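Local coordinates for putative oxygenase (Streptomyces viridochromogenes Tue57, PDB 4XAA), which probably acts as an iron- and 2-oxoglutarate-dependent oxygenase of the phytanoyl-CoA dioxygenase family, with a double-stranded beta-helix core that holds nickel in this crystal, at residues V136-I141 with H190-V195; D144-H149 with S205-I210. One frame throughout, in Å; residues are numbered along the deposited sequence.

Contact 1. Residues V136-I141 with H190-V195; sequences VCNLSI and HDVRLV
Three backbone hydrogen bonds join 136-141 to 190-195, each with its donor in the plane of the accepting carbonyl. Asn138 and His190 form an antiparallel hydrogen-bonded pair, Asn138 N giving to His190 O at 2.9 Å and His190 N returning to Asn138 O. Where the second strand ends, Val192 N still reaches Val136 O at 3.1 Å, so the pairing runs one step into the turn.

The side chains of Asn138 and His190 leave the sheet on the same face. The imidazole CG occupies the crowded position between backbone N and carbonyl carbon (chi1 68°), and CB of Asn138 lies over one ring face, 3.8 Å from the centroid, as a CH-pi contact. Amide and ring are turned only 23° from each other. At the ring edge, in its plane, a water lies 2.6 Å from His190 ND1; it also bonds Ser140 OG and donates to Asn138 O. With NE2 held by Asp127, the imidazole is gripped at both nitrogens, which should fix its rotation.

The Val192 side chain straddles Val136 and Asn138: CG2 meets Val136 CB at 3.7 Å, while CG1 lies 3.3 Å from Asn138 ND2. Val192 is part of a type I turn from Asp191 to Leu194. Asp191 OD1 accepts from Arg193 N through its anti lone pair, an Asx turn, and accepts a hydrogen bond from a second water, which in turn accepts from Val136 N; OD2 is bound by Arg134 N.

Asp127 binds the nickel together with His125 and His196, and the ring of His196 meets that of His190. His190, hydrogen-bonded to Asp127 OD2, is a second-shell residue that probably helps to position this ligand, beside the two-histidine, one-carboxylate site characteristic of double-stranded beta-helix oxygenases.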
# COMPACT_ATOMS: atom_id res chain seq x y z
N VAL A 136 12.44 -1.18 -7.16
CA VAL A 136 11.11 -0.60 -7.28
C VAL A 136 10.40 -0.81 -5.95
O VAL A 136 10.39 -1.92 -5.44
CB VAL A 136 10.28 -1.24 -8.46
CG1 VAL A 136 9.04 -0.43 -8.78
CG2 VAL A 136 11.12 -1.36 -9.70
N CYS A 137 9.84 0.24 -5.36
CA CYS A 137 9.12 0.08 -4.11
C CYS A 137 7.73 0.67 -4.15
O CYS A 137 7.42 1.48 -5.01
CB CYS A 137 9.89 0.71 -2.94
SG CYS A 137 10.08 2.50 -3.08
N ASN A 138 6.89 0.24 -3.21
CA ASN A 138 5.58 0.81 -2.99
C ASN A 138 5.58 1.63 -1.73
O ASN A 138 6.04 1.16 -0.69
CB ASN A 138 4.51 -0.27 -2.89
CG ASN A 138 4.11 -0.84 -4.25
OD1 ASN A 138 3.30 -0.25 -4.97
ND2 ASN A 138 4.64 -2.01 -4.58
N LEU A 139 5.07 2.85 -1.81
CA LEU A 139 4.85 3.63 -0.60
C LEU A 139 3.39 3.52 -0.24
O LEU A 139 2.53 3.87 -1.05
CB LEU A 139 5.25 5.10 -0.78
CG LEU A 139 6.66 5.50 -0.35
CD1 LEU A 139 7.67 4.69 -1.12
CD2 LEU A 139 6.89 6.97 -0.59
N SER A 140 3.12 3.01 0.95
CA SER A 140 1.76 2.89 1.42
C SER A 140 1.52 3.97 2.44
O SER A 140 2.03 3.91 3.56
CB SER A 140 1.50 1.50 2.02
OG SER A 140 1.77 0.48 1.08
N ILE A 141 0.76 4.98 2.03
CA ILE A 141 0.39 6.06 2.92
C ILE A 141 -0.90 5.68 3.64
O ILE A 141 -1.97 5.66 3.04
CB ILE A 141 0.19 7.40 2.18
CG1 ILE A 141 1.39 7.71 1.29
CG2 ILE A 141 -0.03 8.51 3.19
CD1 ILE A 141 1.12 8.82 0.29
N HIS A 190 7.64 -0.96 0.83
CA HIS A 190 8.00 -2.35 0.65
C HIS A 190 8.44 -2.62 -0.76
O HIS A 190 7.99 -2.00 -1.73
CB HIS A 190 6.85 -3.29 1.06
CG HIS A 190 5.65 -3.24 0.18
ND1 HIS A 190 4.61 -2.35 0.38
CD2 HIS A 190 5.29 -4.00 -0.89
CE1 HIS A 190 3.67 -2.55 -0.54
NE2 HIS A 190 4.06 -3.54 -1.32
N ASP A 191 9.39 -3.55 -0.86
CA ASP A 191 9.96 -3.92 -2.14
C ASP A 191 8.88 -4.63 -2.97
O ASP A 191 8.07 -5.37 -2.43
CB ASP A 191 11.19 -4.80 -1.89
CG ASP A 191 12.04 -4.97 -3.12
OD1 ASP A 191 11.47 -5.39 -4.16
OD2 ASP A 191 13.26 -4.69 -3.05
N VAL A 192 8.84 -4.39 -4.28
CA VAL A 192 7.79 -5.01 -5.08
C VAL A 192 7.97 -6.52 -5.18
O VAL A 192 7.04 -7.22 -5.57
CB VAL A 192 7.73 -4.44 -6.51
CG1 VAL A 192 7.17 -3.02 -6.51
CG2 VAL A 192 9.09 -4.50 -7.15
N ARG A 193 9.15 -7.01 -4.83
CA ARG A 193 9.44 -8.44 -4.92
C ARG A 193 8.99 -9.16 -3.67
O ARG A 193 9.12 -10.38 -3.56
CB ARG A 193 10.94 -8.68 -5.14
CG ARG A 193 11.51 -8.09 -6.41
CD ARG A 193 12.99 -8.41 -6.54
NE ARG A 193 13.27 -9.84 -6.53
CZ ARG A 193 13.23 -10.61 -7.62
NH1 ARG A 193 12.92 -10.09 -8.80
NH2 ARG A 193 13.49 -11.91 -7.53
N LEU A 194 8.48 -8.41 -2.71
CA LEU A 194 8.16 -8.97 -1.42
C LEU A 194 6.89 -9.83 -1.48
O LEU A 194 5.89 -9.45 -2.08
CB LEU A 194 8.00 -7.85 -0.39
CG LEU A 194 7.58 -8.26 1.02
CD1 LEU A 194 8.76 -8.81 1.82
CD2 LEU A 194 6.95 -7.07 1.73
N VAL A 195 6.95 -11.00 -0.84
CA VAL A 195 5.76 -11.83 -0.68
C VAL A 195 4.91 -11.24 0.44
O VAL A 195 5.38 -11.07 1.56
CB VAL A 195 6.12 -13.28 -0.36
CG1 VAL A 195 4.86 -14.09 -0.12
CG2 VAL A 195 6.93 -13.85 -1.48
O HOH W 1 12.84 -4.22 -6.19
O HOH W 2 4.21 -0.10 1.58

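Contact 2. Residues D144-H149 with S205-I210; sequences DDAGPH and SWRRTI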
# COMPACT_ATOMS: atom_id res chain seq x y z
N ASP A 144 -5.47 5.40 7.84
CA ASP A 144 -6.07 4.86 9.05
C ASP A 144 -5.07 4.10 9.94
O ASP A 144 -4.00 3.68 9.48
CB ASP A 144 -7.22 3.93 8.67
CG ASP A 144 -8.38 4.68 8.05
OD1 ASP A 144 -9.04 5.43 8.78
OD2 ASP A 144 -8.62 4.51 6.83
N ASP A 145 -5.41 4.00 11.22
CA ASP A 145 -4.83 3.01 12.12
C ASP A 145 -5.14 1.62 11.59
O ASP A 145 -6.29 1.31 11.30
CB ASP A 145 -5.40 3.15 13.53
CG ASP A 145 -4.87 4.35 14.28
OD1 ASP A 145 -4.45 5.32 13.63
OD2 ASP A 145 -4.86 4.33 15.53
N ALA A 146 -4.13 0.77 11.45
CA ALA A 146 -4.36 -0.59 11.00
C ALA A 146 -3.49 -1.59 11.75
O ALA A 146 -2.32 -1.34 12.02
CB ALA A 146 -4.11 -0.68 9.50
N GLY A 147 -4.08 -2.73 12.08
CA GLY A 147 -3.38 -3.78 12.79
C GLY A 147 -3.86 -5.14 12.30
O GLY A 147 -4.63 -5.20 11.36
N PRO A 148 -3.42 -6.22 12.96
CA PRO A 148 -3.65 -7.61 12.54
C PRO A 148 -5.11 -7.92 12.16
O PRO A 148 -5.35 -8.31 11.01
CB PRO A 148 -3.23 -8.42 13.77
CG PRO A 148 -2.23 -7.57 14.45
CD PRO A 148 -2.72 -6.17 14.26
N HIS A 149 -6.05 -7.74 13.08
CA HIS A 149 -7.43 -8.13 12.81
C HIS A 149 -8.23 -7.00 12.18
O HIS A 149 -9.47 -6.99 12.23
N SER A 205 -14.13 -0.90 11.31
CA SER A 205 -13.40 0.27 10.85
C SER A 205 -12.96 0.16 9.38
O SER A 205 -12.82 -0.94 8.85
CB SER A 205 -12.19 0.53 11.75
OG SER A 205 -11.23 -0.52 11.65
N TRP A 206 -12.77 1.30 8.74
CA TRP A 206 -12.12 1.34 7.43
C TRP A 206 -10.63 1.11 7.58
O TRP A 206 -10.03 1.47 8.59
CB TRP A 206 -12.34 2.68 6.72
CG TRP A 206 -13.76 2.93 6.41
CD1 TRP A 206 -14.69 3.46 7.25
CD2 TRP A 206 -14.42 2.64 5.18
NE1 TRP A 206 -15.91 3.52 6.61
CE2 TRP A 206 -15.77 3.02 5.34
CE3 TRP A 206 -14.01 2.10 3.96
CZ2 TRP A 206 -16.71 2.87 4.33
CZ3 TRP A 206 -14.95 1.96 2.95
CH2 TRP A 206 -16.28 2.35 3.14
N ARG A 207 -10.03 0.48 6.58
CA ARG A 207 -8.61 0.66 6.38
C ARG A 207 -8.43 1.26 4.98
O ARG A 207 -8.76 0.64 3.98
CB ARG A 207 -7.82 -0.64 6.53
CG ARG A 207 -6.31 -0.39 6.39
CD ARG A 207 -5.48 -1.65 6.16
NE ARG A 207 -4.11 -1.31 5.80
CZ ARG A 207 -3.43 -1.87 4.79
NH1 ARG A 207 -4.00 -2.81 4.05
NH2 ARG A 207 -2.18 -1.50 4.53
N ARG A 208 -7.94 2.50 4.93
CA ARG A 208 -7.73 3.18 3.67
C ARG A 208 -6.26 3.50 3.51
O ARG A 208 -5.63 4.03 4.41
CB ARG A 208 -8.55 4.47 3.60
CG ARG A 208 -10.01 4.33 4.02
CD ARG A 208 -10.68 5.68 3.90
NE ARG A 208 -11.87 5.85 4.72
CZ ARG A 208 -11.85 6.11 6.02
NH1 ARG A 208 -10.70 6.17 6.67
NH2 ARG A 208 -12.99 6.28 6.68
N THR A 209 -5.73 3.18 2.33
CA THR A 209 -4.31 3.33 2.06
C THR A 209 -4.13 3.88 0.65
O THR A 209 -4.83 3.48 -0.27
CB THR A 209 -3.58 1.97 2.21
OG1 THR A 209 -3.71 1.51 3.55
CG2 THR A 209 -2.12 2.08 1.87
N ILE A 210 -3.21 4.83 0.50
CA ILE A 210 -2.78 5.26 -0.83
C ILE A 210 -1.45 4.58 -1.15
O ILE A 210 -0.45 4.85 -0.50
CB ILE A 210 -2.64 6.80 -0.93
CG1 ILE A 210 -4.01 7.47 -0.83
CG2 ILE A 210 -1.97 7.22 -2.22
CD1 ILE A 210 -3.94 8.96 -0.70
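The carboxylate of Asp144 is held from two directions by Arg208. Its OD2 accepts from the backbone Arg208 N at 2.8 Å, through the anti lone pair, and also forms a salt bridge to NH1 of the same residue, 2.7 Å away. NH1 lies against both oxygens, but its two N-H groups point poorly, with angles of only 115° and 117°, so these bonds are weak and probably largely electrostatic. Carboxylate and guanidinium planes are 35° apart. Arg208 runs extended from CG to NE alongside the carboxylate, its CG 3.1 Å from Asp144 OD2, and the last torsion turns NH1 to the same carboxylate that the backbone N reaches. Lys36 makes a long, weak ion pair with Asp144 OD1 and Glu40 one with Arg208 NH2, while Lys36 also brings a like charge close to Arg208 NH1.

This contact ties the loop after strand 136-142 to the beginning of strand 207-215, its neighbour in the larger sheet of the double-stranded beta-helix, and Arg208 pairs through its backbone with Leu143 just before the loop.

Trp206 contributes its CB, 3.5 Å above the centre of the Arg208 guanidinium, while its indole leads away to Ile43 and Pro116. Arg207 instead stretches past Ala146, whose CB touches the arginine CD at 3.7 Å; Thr209 OG1 lies above one face of the Arg207 guanidinium, toward its rim.

How the contacts relate
From the N terminus, strand 136-142 enters first and supplies one side of contact 1; the chain then passes directly into the loop 144-149 of contact 2. After strand 153-155 and helix 168-174 it returns along strand 186-191, where 190-195 closes contact 1 across 48 intervening residues. Segment 205-210 follows and closes contact 2 across 55. The two closures therefore cross rather than nest. Strand 136-142 lies between strands 186-191 and 207-215 in the larger sheet, and the contacts meet there: Ile141 N lies 2.8 Å from Ile210 O, a probable hydrogen bond, and Ser140 CB packs on Thr209 CG2.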